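Local atomic coordinates of 2-hydroxychromene-2-carboxylate isomerase (Pseudomonas putida, PDB entry 2IMF), a protein that catalyses the reversible, glutathione-dependent isomerisation of 2-hydroxychromene-2-carboxylate to trans-o-hydroxybenzylidenepyruvate in naphthalene breakdown. Residues M1-Y6 with P169-G174; N18-K23 with D182-L187; R163-V168 with D175-G180. One frame throughout, in Å; residues are numbered along the deposited sequence. Where two conformers were deposited one is given.

Contact 1 of 3, residues M1-Y6 with P169-G174; sequences MIVDFY and PTMFLG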
loop_
_atom_site.group_PDB
_atom_site.type_symbol
_atom_site.label_atom_id
_atom_site.label_comp_id
_atom_site.label_asym_id
_atom_site.label_seq_id
_atom_site.Cartn_x
_atom_site.Cartn_y
_atom_site.Cartn_z
ATOM N N MET A 1 -25.121 10.316 2.238
ATOM C CA MET A 1 -23.910 10.007 1.404
ATOM C C MET A 1 -23.605 8.523 1.412
ATOM O O MET A 1 -23.634 7.925 2.488
ATOM C CB MET A 1 -22.727 10.747 2.046
ATOM C CG MET A 1 -21.386 10.651 1.346
ATOM S SD MET A 1 -20.159 11.698 2.190
ATOM C CE MET A 1 -21.026 13.280 2.349
ATOM N N ILE A 2 -23.283 7.960 0.239
ATOM C CA ILE A 2 -23.089 6.490 0.073
ATOM C C ILE A 2 -21.697 6.104 -0.396
ATOM O O ILE A 2 -21.200 6.614 -1.405
ATOM C CB ILE A 2 -24.096 5.861 -0.950
ATOM C CG1 ILE A 2 -25.545 5.985 -0.451
ATOM C CG2 ILE A 2 -23.868 4.413 -1.111
ATOM C CD1 ILE A 2 -26.631 5.736 -1.525
ATOM N N VAL A 3 -21.115 5.142 0.314
ATOM C CA VAL A 3 -19.822 4.528 -0.124
ATOM C C VAL A 3 -20.041 3.051 -0.412
ATOM O O VAL A 3 -20.651 2.342 0.412
ATOM C CB VAL A 3 -18.784 4.727 0.969
ATOM C CG1 VAL A 3 -17.555 3.860 0.770
ATOM C CG2 VAL A 3 -18.424 6.217 1.028
ATOM N N ASP A 4 -19.602 2.558 -1.547
ATOM C CA ASP A 4 -19.589 1.148 -1.816
ATOM C C ASP A 4 -18.284 0.542 -1.276
ATOM O O ASP A 4 -17.203 1.051 -1.575
ATOM C CB ASP A 4 -19.729 0.928 -3.314
ATOM C CG ASP A 4 -21.083 1.454 -3.867
ATOM O OD1 ASP A 4 -22.073 1.599 -3.087
ATOM O OD2 ASP A 4 -21.145 1.733 -5.052
ATOM N N PHE A 5 -18.418 -0.518 -0.507
ATOM C CA PHE A 5 -17.290 -1.211 0.130
ATOM C C PHE A 5 -17.233 -2.622 -0.303
ATOM O O PHE A 5 -18.195 -3.391 -0.123
ATOM C CB PHE A 5 -17.519 -1.070 1.620
ATOM C CG PHE A 5 -16.525 -1.806 2.503
ATOM C CD1 PHE A 5 -15.139 -1.844 2.243
ATOM C CD2 PHE A 5 -17.000 -2.372 3.710
ATOM C CE1 PHE A 5 -14.247 -2.485 3.115
ATOM C CE2 PHE A 5 -16.097 -3.032 4.588
ATOM C CZ PHE A 5 -14.713 -3.111 4.235
ATOM N N TYR A 6 -16.056 -2.995 -0.782
ATOM C CA TYR A 6 -15.821 -4.350 -1.296
ATOM C C TYR A 6 -14.781 -5.014 -0.418
ATOM O O TYR A 6 -13.706 -4.465 -0.193
ATOM C CB TYR A 6 -15.276 -4.315 -2.718
ATOM C CG TYR A 6 -16.269 -3.775 -3.682
ATOM C CD1 TYR A 6 -16.501 -2.362 -3.842
ATOM C CD2 TYR A 6 -17.085 -4.643 -4.341
ATOM C CE1 TYR A 6 -17.447 -1.879 -4.737
ATOM C CE2 TYR A 6 -18.115 -4.157 -5.265
ATOM C CZ TYR A 6 -18.219 -2.772 -5.404
ATOM O OH TYR A 6 -19.242 -2.277 -6.268
ATOM N N PRO A 169 -9.312 -4.168 0.716
ATOM C CA PRO A 169 -10.630 -3.476 0.673
ATOM C C PRO A 169 -10.626 -2.447 -0.446
ATOM O O PRO A 169 -9.641 -1.746 -0.653
ATOM C CB PRO A 169 -10.718 -2.763 2.049
ATOM C CG PRO A 169 -9.218 -2.512 2.409
ATOM C CD PRO A 169 -8.428 -3.681 1.801
ATOM N N THR A 170 -11.782 -2.326 -1.120
ATOM C CA THR A 170 -11.930 -1.337 -2.207
ATOM C C THR A 170 -13.172 -0.516 -1.849
ATOM O O THR A 170 -14.186 -1.071 -1.417
ATOM C CB THR A 170 -11.953 -1.977 -3.596
ATOM O OG1 THR A 170 -10.660 -2.548 -3.810
ATOM C CG2 THR A 170 -12.133 -0.892 -4.643
ATOM N N MET A 171 -13.058 0.795 -2.044
ATOM C CA MET A 171 -14.138 1.745 -1.669
ATOM C C MET A 171 -14.417 2.607 -2.877
ATOM O O MET A 171 -13.449 3.078 -3.518
ATOM C CB MET A 171 -13.822 2.649 -0.465
ATOM C CG MET A 171 -13.785 1.895 0.834
ATOM S SD MET A 171 -12.405 0.782 1.193
ATOM C CE MET A 171 -10.947 1.790 0.875
ATOM N N PHE A 172 -15.698 2.928 -3.164
ATOM C CA PHE A 172 -16.025 3.905 -4.240
ATOM C C PHE A 172 -16.867 4.967 -3.591
ATOM O O PHE A 172 -17.794 4.667 -2.821
ATOM C CB PHE A 172 -16.861 3.303 -5.369
ATOM C CG PHE A 172 -16.155 2.341 -6.296
ATOM C CD1 PHE A 172 -15.923 1.034 -5.892
ATOM C CD2 PHE A 172 -15.759 2.750 -7.548
ATOM C CE1 PHE A 172 -15.316 0.136 -6.763
ATOM C CE2 PHE A 172 -15.160 1.867 -8.423
ATOM C CZ PHE A 172 -14.954 0.581 -8.041
ATOM N N LEU A 173 -16.635 6.174 -4.084
ATOM C CA LEU A 173 -17.533 7.338 -3.882
ATOM C C LEU A 173 -17.678 7.943 -5.259
ATOM O O LEU A 173 -16.705 8.430 -5.870
ATOM C CB LEU A 173 -16.947 8.299 -2.910
ATOM C CG LEU A 173 -17.822 9.531 -2.715
ATOM C CD1 LEU A 173 -19.165 9.130 -2.117
ATOM C CD2 LEU A 173 -17.059 10.345 -1.727
ATOM N N GLY A 174 -18.889 7.914 -5.825
ATOM C CA GLY A 174 -19.044 8.510 -7.125
ATOM C C GLY A 174 -18.229 7.699 -8.094
ATOM O O GLY A 174 -18.331 6.459 -8.117
HETATM O O HOH W 1 -21.038 6.775 -4.020
HETATM O O HOH W 2 -21.141 5.878 -4.735
#
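Asp4 faces Phe172, and Tyr6 faces Thr170, as hydrogen-bonded pairs of an antiparallel ladder between strands 2-6 and 170-173, in the sheet of this thioredoxin fold. Asp4 N reaches Phe172 O at 3.1 Å and Phe172 N returns to Asp4 O at 2.9 Å; Tyr6 N to Thr170 O, 2.8 Å, and Thr170 N to Tyr6 O complete the set. CA-H...O contacts fill in between, the closest from Met171 CA to Asp4 O at 3.1 Å.

Apolar contacts divide by face. With CG anti to its backbone N (chi1 176°), Phe5 lies side by side with Met171 in an oblique Met-aromatic contact, CD1 to SD 3.9 Å. CB of Pro169, a residue preceded by a cis peptide bond, meets the ring edge at Phe5 CE1, 3.7 Å away. On the other face Tyr6 CE1 approaches Phe172 CD1 to 3.5 Å, the two rings inclined at 71°.

Charge gathers on this second face: Asp4 forms salt bridges to Arg163 and Arg33, while Arg163 also bonds Tyr6 OH and makes a cation-pi contact with Phe172. Two such arginines probably keep the buried Asp4 ionised.

Contact 2 of 3, residues N18-K23 with D182-L187; sequences NQRLSK and DRLFML. With GSH (glutathione), chain E; PO4 (phosphate ion), chain D.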
loop_
_atom_site.group_PDB
_atom_site.type_symbol
_atom_site.label_atom_id
_atom_site.label_comp_id
_atom_site.label_asym_id
_atom_site.label_seq_id
_atom_site.Cartn_x
_atom_site.Cartn_y
_atom_site.Cartn_z
ATOM N N ASN A 18 -12.959 -2.042 7.514
ATOM C CA ASN A 18 -14.306 -2.110 8.032
ATOM C C ASN A 18 -14.419 -1.434 9.364
ATOM O O ASN A 18 -15.444 -0.788 9.561
ATOM C CB ASN A 18 -14.723 -3.577 8.148
ATOM C CG ASN A 18 -16.108 -3.713 8.656
ATOM O OD1 ASN A 18 -17.036 -3.253 8.010
ATOM N ND2 ASN A 18 -16.241 -4.223 9.875
ATOM N N GLN A 19 -13.429 -1.571 10.229
ATOM C CA GLN A 19 -13.512 -0.892 11.555
ATOM C C GLN A 19 -13.624 0.617 11.338
ATOM O O GLN A 19 -14.450 1.283 11.993
ATOM C CB GLN A 19 -12.206 -1.202 12.346
ATOM C CG GLN A 19 -11.913 -0.355 13.660
ATOM C CD GLN A 19 -12.914 -0.629 14.752
ATOM O OE1 GLN A 19 -13.589 -1.657 14.772
ATOM N NE2 GLN A 19 -12.996 0.294 15.691
ATOM N N ARG A 20 -12.805 1.174 10.434
ATOM C CA ARG A 20 -12.767 2.629 10.302
ATOM C C ARG A 20 -14.026 3.058 9.614
ATOM O O ARG A 20 -14.646 4.056 10.040
ATOM C CB ARG A 20 -11.538 3.001 9.493
ATOM C CG ARG A 20 -11.456 4.457 9.023
ATOM C CD ARG A 20 -10.019 4.722 8.882
ATOM N NE ARG A 20 -9.672 6.092 8.437
ATOM C CZ ARG A 20 -8.415 6.514 8.323
ATOM N NH1 ARG A 20 -7.356 5.704 8.557
ATOM N NH2 ARG A 20 -8.209 7.733 7.847
ATOM N N LEU A 21 -14.507 2.362 8.582
ATOM C CA LEU A 21 -15.770 2.701 7.940
ATOM C C LEU A 21 -16.941 2.611 8.889
ATOM O O LEU A 21 -17.846 3.454 8.803
ATOM C CB LEU A 21 -16.040 1.848 6.712
ATOM C CG LEU A 21 -15.048 2.148 5.590
ATOM C CD1 LEU A 21 -15.063 0.924 4.611
ATOM C CD2 LEU A 21 -15.525 3.442 4.840
ATOM N N SER A 22 -16.963 1.619 9.753
ATOM C CA SER A 22 -18.092 1.484 10.709
ATOM C C SER A 22 -18.125 2.655 11.630
ATOM O O SER A 22 -19.248 3.108 11.923
ATOM C CB SER A 22 -17.967 0.203 11.470
ATOM O OG SER A 22 -18.395 -0.789 10.588
ATOM N N LYS A 23 -16.957 3.139 12.068
ATOM C CA LYS A 23 -16.928 4.346 12.925
ATOM C C LYS A 23 -17.429 5.550 12.193
ATOM O O LYS A 23 -18.079 6.409 12.808
ATOM C CB LYS A 23 -15.559 4.613 13.523
ATOM C CG LYS A 23 -15.190 3.583 14.565
ATOM C CD LYS A 23 -14.224 4.123 15.571
ATOM C CE LYS A 23 -14.058 3.124 16.698
ATOM N NZ LYS A 23 -15.326 2.338 16.975
ATOM N N ASP A 182 -5.288 2.061 3.957
ATOM C CA ASP A 182 -4.398 3.227 3.971
ATOM C C ASP A 182 -4.737 4.242 2.887
ATOM O O ASP A 182 -3.942 5.160 2.669
ATOM C CB ASP A 182 -2.958 2.782 3.824
ATOM C CG ASP A 182 -2.709 1.972 2.572
ATOM O OD1 ASP A 182 -3.649 1.816 1.752
ATOM O OD2 ASP A 182 -1.562 1.513 2.366
ATOM N N ARG A 183 -5.905 4.133 2.266
ATOM C CA ARG A 183 -6.403 5.223 1.403
ATOM C C ARG A 183 -7.735 5.766 1.928
ATOM O O ARG A 183 -8.360 6.602 1.268
ATOM C CB ARG A 183 -6.535 4.704 -0.023
ATOM C CG ARG A 183 -5.182 4.446 -0.660
ATOM C CD ARG A 183 -4.260 5.651 -0.769
ATOM N NE ARG A 183 -3.005 5.338 -1.503
ATOM C CZ ARG A 183 -1.987 4.699 -0.921
ATOM N NH1 ARG A 183 -1.998 4.478 0.393
ATOM N NH2 ARG A 183 -0.944 4.427 -1.683
ATOM N N LEU A 184 -8.179 5.288 3.081
ATOM C CA LEU A 184 -9.429 5.800 3.634
ATOM C C LEU A 184 -9.277 7.271 3.924
ATOM O O LEU A 184 -10.272 7.985 3.830
ATOM C CB LEU A 184 -9.881 4.953 4.851
ATOM C CG LEU A 184 -10.535 3.629 4.450
ATOM C CD1 LEU A 184 -10.740 2.823 5.717
ATOM C CD2 LEU A 184 -11.855 3.849 3.790
ATOM N N PHE A 185 -8.084 7.780 4.144
ATOM C CA PHE A 185 -7.961 9.232 4.432
ATOM C C PHE A 185 -8.359 10.000 3.193
ATOM O O PHE A 185 -8.935 11.134 3.292
ATOM C CB PHE A 185 -6.573 9.634 4.915
ATOM C CG PHE A 185 -5.533 9.719 3.825
ATOM C CD1 PHE A 185 -4.779 8.603 3.445
ATOM C CD2 PHE A 185 -5.260 10.937 3.234
ATOM C CE1 PHE A 185 -3.800 8.731 2.429
ATOM C CE2 PHE A 185 -4.321 11.084 2.252
ATOM C CZ PHE A 185 -3.560 9.970 1.823
ATOM N N MET A 186 -8.155 9.414 2.005
ATOM C CA MET A 186 -8.549 10.166 0.813
ATOM C C MET A 186 -10.031 10.107 0.604
ATOM O O MET A 186 -10.660 11.107 0.119
ATOM C CB MET A 186 -7.867 9.578 -0.425
ATOM C CG MET A 186 -6.357 9.759 -0.432
ATOM S SD MET A 186 -5.705 8.972 -1.940
ATOM C CE MET A 186 -3.971 9.331 -1.858
ATOM N N LEU A 187 -10.666 8.983 0.914
ATOM C CA LEU A 187 -12.109 8.899 0.842
ATOM C C LEU A 187 -12.689 9.902 1.851
ATOM O O LEU A 187 -13.671 10.597 1.511
ATOM C CB LEU A 187 -12.520 7.494 1.276
ATOM C CG LEU A 187 -14.049 7.292 1.453
ATOM C CD1 LEU A 187 -14.937 7.517 0.227
ATOM C CD2 LEU A 187 -14.365 5.969 1.972
HETATM N N1 GSH E . -1.665 -1.036 1.447
HETATM C CA1 GSH E . -2.871 -1.763 1.686
HETATM C C1 GSH E . -3.691 -1.319 2.843
HETATM O O11 GSH E . -4.857 -1.705 2.950
HETATM O O12 GSH E . -2.960 -0.753 3.686
HETATM C CB1 GSH E . -2.823 -3.205 1.194
HETATM C CG1 GSH E . -4.151 -3.886 0.864
HETATM C CD1 GSH E . -3.918 -5.297 0.403
HETATM O OE1 GSH E . -2.674 -5.761 0.327
HETATM N N2 GSH E . -4.936 -6.069 0.107
HETATM C CA2 GSH E . -4.812 -7.383 -0.511
HETATM C C2 GSH E . -5.092 -7.392 -1.950
HETATM O O2 GSH E . -6.177 -6.723 -2.396
HETATM C CB2 GSH E . -5.818 -8.341 0.205
HETATM S SG2 GSH E . -5.312 -8.737 1.922
HETATM N N3 GSH E . -4.295 -7.995 -2.784
HETATM C CA3 GSH E . -4.481 -7.797 -4.221
HETATM C C3 GSH E . -3.242 -7.134 -4.777
HETATM O O31 GSH E . -3.235 -6.854 -5.990
HETATM O O32 GSH E . -2.231 -6.935 -4.025
HETATM P P PO4 D . -4.389 7.905 8.129
HETATM O O1 PO4 D . -3.091 8.492 8.715
HETATM O O2 PO4 D . -5.462 8.993 8.126
HETATM O O3 PO4 D . -4.134 7.176 6.830
HETATM O O4 PO4 D . -4.701 6.889 9.172
#
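Arg20 NH1, at the end of a side chain that runs past Leu184, is gripped by two oxygens: O4 of a phosphate ion at 3.0 Å and the hydroxyl of Tyr74. The neighbouring NH2 donates to O2 of the same ion, also at 3.0 Å, with an N-H...O angle of 163°. The phosphate, probably from the crystallisation liquor, thus sits at the guanidinium edge, its phosphorus in the plane of the group, and NE is taken by a salt bridge to Glu188.

CG of Arg20 stands anti to the backbone N (chi1 169°) and the chain is extended from there to NE. The side chains of Arg20 and Leu184 overlap while running in opposing senses: Leu184 CD1 touches Arg20 CG at 3.8 Å, and Leu184 CB lies over one face of the guanidinium, toward its rim. Phe185 CB packs against the ion, 3.5 Å from phosphate O2. Deeper in, Leu21 crosses Leu184 and Leu187 at about a right angle; its CD2 meets Leu184 CD2 at 3.8 Å and Leu187 CD2 at 4.0 Å. The contact is therefore apolar at its base and charged at its outer end.

At the start of segment 182-187, Asp182 OD2 accepts a hydrogen bond from the amino nitrogen N1 of glutathione, 2.7 Å away, and forms a salt bridge with Arg183 of the second subunit, so the cofactor's amino end lies at the dimer interface.

Helices 12-28 and 184-198 meet here against the sheet. Leu21 continues onto Phe5 of strand 2-7 and Ile32 of strand 31-36, Leu187 onto Val3 and onto Trp178 of strand 176-179, while Arg20 packs on Trp70 of helix 57-74.

Contact 3 of 3, residues R163-V168 with D175-G180; sequences RKVFGV and DEMWWG. With GSH (glutathione), chain E.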
loop_
_atom_site.group_PDB
_atom_site.type_symbol
_atom_site.label_atom_id
_atom_site.label_comp_id
_atom_site.label_asym_id
_atom_site.label_seq_id
_atom_site.Cartn_x
_atom_site.Cartn_y
_atom_site.Cartn_z
ATOM N N ARG A 163 -16.459 -3.619 -12.479
ATOM C CA ARG A 163 -16.187 -2.288 -11.940
ATOM C C ARG A 163 -14.705 -1.943 -11.771
ATOM O O ARG A 163 -14.373 -0.894 -11.270
ATOM C CB ARG A 163 -16.941 -2.088 -10.639
ATOM C CG ARG A 163 -17.450 -0.629 -10.422
ATOM C CD ARG A 163 -18.298 -0.520 -9.235
ATOM N NE ARG A 163 -18.513 0.877 -8.950
ATOM C CZ ARG A 163 -19.095 1.364 -7.905
ATOM N NH1 ARG A 163 -19.512 0.556 -6.942
ATOM N NH2 ARG A 163 -19.284 2.665 -7.852
ATOM N N LYS A 164 -13.862 -2.897 -12.162
ATOM C CA LYS A 164 -12.402 -2.720 -12.167
ATOM C C LYS A 164 -11.810 -2.900 -10.780
ATOM O O LYS A 164 -10.695 -2.457 -10.513
ATOM C CB LYS A 164 -11.992 -1.399 -12.819
ATOM C CG LYS A 164 -12.467 -1.358 -14.299
ATOM C CD LYS A 164 -11.690 -0.419 -15.214
ATOM C CE LYS A 164 -12.621 0.078 -16.354
ATOM N NZ LYS A 164 -13.102 -1.051 -17.257
ATOM N N VAL A 165 -12.550 -3.557 -9.898
ATOM C CA VAL A 165 -12.006 -3.916 -8.564
ATOM C C VAL A 165 -11.025 -5.066 -8.778
ATOM O O VAL A 165 -11.340 -6.094 -9.398
ATOM C CB VAL A 165 -13.119 -4.388 -7.671
ATOM C CG1 VAL A 165 -12.516 -4.946 -6.383
ATOM C CG2 VAL A 165 -14.076 -3.245 -7.408
ATOM N N PHE A 166 -9.788 -4.894 -8.253
ATOM C CA PHE A 166 -8.729 -5.934 -8.373
ATOM C C PHE A 166 -8.284 -6.489 -6.997
ATOM O O PHE A 166 -7.513 -7.450 -6.951
ATOM C CB PHE A 166 -7.506 -5.357 -9.122
ATOM C CG PHE A 166 -6.904 -4.168 -8.402
ATOM C CD1 PHE A 166 -6.016 -4.372 -7.309
ATOM C CD2 PHE A 166 -7.262 -2.841 -8.769
ATOM C CE1 PHE A 166 -5.561 -3.301 -6.576
ATOM C CE2 PHE A 166 -6.776 -1.785 -8.022
ATOM C CZ PHE A 166 -5.886 -2.009 -6.943
ATOM N N GLY A 167 -8.760 -5.866 -5.913
ATOM C CA GLY A 167 -8.329 -6.292 -4.578
ATOM C C GLY A 167 -9.299 -5.819 -3.539
ATOM O O GLY A 167 -10.343 -5.214 -3.871
ATOM N N VAL A 168 -8.947 -6.087 -2.291
ATOM C CA VAL A 168 -9.782 -5.650 -1.176
ATOM C C VAL A 168 -8.862 -5.105 -0.102
ATOM O O VAL A 168 -7.700 -5.498 0.018
ATOM C CB VAL A 168 -10.676 -6.766 -0.607
ATOM C CG1 VAL A 168 -11.670 -7.190 -1.649
ATOM C CG2 VAL A 168 -9.813 -8.020 -0.182
ATOM N N ASP A 175 -17.408 8.357 -8.916
ATOM C CA ASP A 175 -16.546 7.662 -9.878
ATOM C C ASP A 175 -15.117 7.352 -9.329
ATOM O O ASP A 175 -14.267 6.943 -10.118
ATOM C CB ASP A 175 -16.456 8.485 -11.169
ATOM C CG ASP A 175 -17.811 8.532 -11.895
ATOM O OD1 ASP A 175 -18.303 7.437 -12.286
ATOM O OD2 ASP A 175 -18.286 9.653 -12.102
ATOM N N GLU A 176 -14.895 7.692 -8.074
ATOM C CA GLU A 176 -13.506 7.529 -7.506
ATOM C C GLU A 176 -13.522 6.251 -6.732
ATOM O O GLU A 176 -14.425 5.923 -5.932
ATOM C CB GLU A 176 -13.161 8.635 -6.544
ATOM C CG GLU A 176 -12.803 9.910 -7.338
ATOM C CD GLU A 176 -12.427 11.038 -6.439
ATOM O OE1 GLU A 176 -13.200 11.498 -5.612
ATOM O OE2 GLU A 176 -11.263 11.494 -6.571
ATOM N N MET A 177 -12.435 5.558 -6.972
ATOM C CA MET A 177 -12.113 4.202 -6.381
ATOM C C MET A 177 -10.824 4.335 -5.617
ATOM O O MET A 177 -9.833 4.907 -6.141
ATOM C CB MET A 177 -11.897 3.133 -7.452
ATOM C CG MET A 177 -11.918 1.682 -6.845
ATOM S SD MET A 177 -11.660 0.362 -7.943
ATOM C CE MET A 177 -9.889 0.411 -7.952
ATOM N N TRP A 178 -10.810 3.870 -4.357
ATOM C CA TRP A 178 -9.569 3.724 -3.556
ATOM C C TRP A 178 -9.436 2.294 -3.123
ATOM O O TRP A 178 -10.401 1.681 -2.690
ATOM C CB TRP A 178 -9.594 4.655 -2.353
ATOM C CG TRP A 178 -9.729 6.162 -2.628
ATOM C CD1 TRP A 178 -8.747 7.002 -2.936
ATOM C CD2 TRP A 178 -10.969 6.875 -2.774
ATOM N NE1 TRP A 178 -9.274 8.295 -3.186
ATOM C CE2 TRP A 178 -10.634 8.205 -3.080
ATOM C CE3 TRP A 178 -12.302 6.513 -2.635
ATOM C CZ2 TRP A 178 -11.593 9.206 -3.277
ATOM C CZ3 TRP A 178 -13.278 7.544 -2.812
ATOM C CH2 TRP A 178 -12.902 8.858 -3.098
ATOM N N TRP A 179 -8.187 1.851 -3.127
ATOM C CA TRP A 179 -7.891 0.509 -2.654
ATOM C C TRP A 179 -6.970 0.605 -1.467
ATOM O O TRP A 179 -5.921 1.262 -1.550
ATOM C CB TRP A 179 -7.201 -0.275 -3.733
ATOM C CG TRP A 179 -6.596 -1.585 -3.280
ATOM C CD1 TRP A 179 -7.222 -2.668 -2.774
ATOM C CD2 TRP A 179 -5.207 -1.929 -3.405
ATOM N NE1 TRP A 179 -6.295 -3.683 -2.547
ATOM C CE2 TRP A 179 -5.064 -3.263 -2.969
ATOM C CE3 TRP A 179 -4.098 -1.280 -3.947
ATOM C CZ2 TRP A 179 -3.830 -3.939 -2.998
ATOM C CZ3 TRP A 179 -2.844 -1.947 -3.957
ATOM C CH2 TRP A 179 -2.736 -3.259 -3.489
ATOM N N GLY A 180 -7.385 0.003 -0.356
ATOM C CA GLY A 180 -6.581 -0.065 0.843
ATOM C C GLY A 180 -7.174 0.658 2.042
ATOM O O GLY A 180 -7.749 1.757 1.898
HETATM N N1 GSH E . -1.665 -1.036 1.447
HETATM C CA1 GSH E . -2.871 -1.763 1.686
HETATM C C1 GSH E . -3.691 -1.319 2.843
HETATM O O11 GSH E . -4.857 -1.705 2.950
HETATM O O12 GSH E . -2.960 -0.753 3.686
HETATM C CB1 GSH E . -2.823 -3.205 1.194
HETATM C CG1 GSH E . -4.151 -3.886 0.864
HETATM C CD1 GSH E . -3.918 -5.297 0.403
HETATM O OE1 GSH E . -2.674 -5.761 0.327
HETATM N N2 GSH E . -4.936 -6.069 0.107
HETATM C CA2 GSH E . -4.812 -7.383 -0.511
HETATM C C2 GSH E . -5.092 -7.392 -1.950
HETATM O O2 GSH E . -6.177 -6.723 -2.396
HETATM C CB2 GSH E . -5.818 -8.341 0.205
HETATM S SG2 GSH E . -5.312 -8.737 1.922
HETATM N N3 GSH E . -4.295 -7.995 -2.784
HETATM C CA3 GSH E . -4.481 -7.797 -4.221
HETATM C C3 GSH E . -3.242 -7.134 -4.777
HETATM O O31 GSH E . -3.235 -6.854 -5.990
HETATM O O32 GSH E . -2.231 -6.935 -4.025
#
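Phe166 carries CG between its backbone N and carbonyl carbon (chi1 60°), whereas CG of Trp179 is anti to the backbone N (chi1 168°), and the two rings meet in a T-shaped (edge-to-face) pair. The setting is the cis-proline loop of the thioredoxin fold, segment 163-168 leading into cis-Pro169, alongside the edge strand 176-179. Phe166 CE1 stands over the centre of the indole, 3.5 Å from Trp179 CD2, with the planes at 66°. On the opposite indole face lies CB1 of glutathione, displaced toward the rim.

Met177 extends the apolar contact. Its chain bends at chi3, and CE touches Phe166 CE2 at 3.8 Å and lies near Lys164 O. Tyr62 of the second subunit covers this region, meeting the Phe166 ring, packing on Met177 and bonding through its hydroxyl to Trp179 N.

Glutathione is held by main chain and indole together. Its O2 accepts two bonds, from Val168 N at 2.8 Å and from Trp179 NE1 at 3.0 Å; Val168 O in turn receives glutathione N2 at 2.8 Å. The paired Val168 bonds resemble a bridge of antiparallel strands, the manner in which glutathione transferases take up the tripeptide backbone. Replacing Trp179 by an alanine would probably deprive glutathione O2 of one of these two donors and the Phe166 edge of the face it rests on.

Gly167 passes close to both groups, its CA 3.1 Å from glutathione O2. The same indole N-H is shared with the main chain: Trp179 NE1 also makes a weak, bent bond to Val168 O, 3.4 Å long.

Overall arrangement
The three contacts belong to one thioredoxin domain. Along the chain the segments run 1-6, 18-23, 163-168, 169-174, 175-180, 182-187, so both ends of the domain close on each other across a long, mainly helical excursion, as expected of a kappa class glutathione transferase with a DsbA-like thioredoxin domain. Contact 1 is central: its centre lies about 8 Å from that of contact 3, whose strand 176-179 lies next to 170-173 in the same sheet, and about 10 Å from contact 2, where two helices cover the sheet. Contacts 2 and 3, about 13 Å apart between centres, join through Trp178; both touch glutathione and the second subunit, so the cofactor site lies beside the dimer interface.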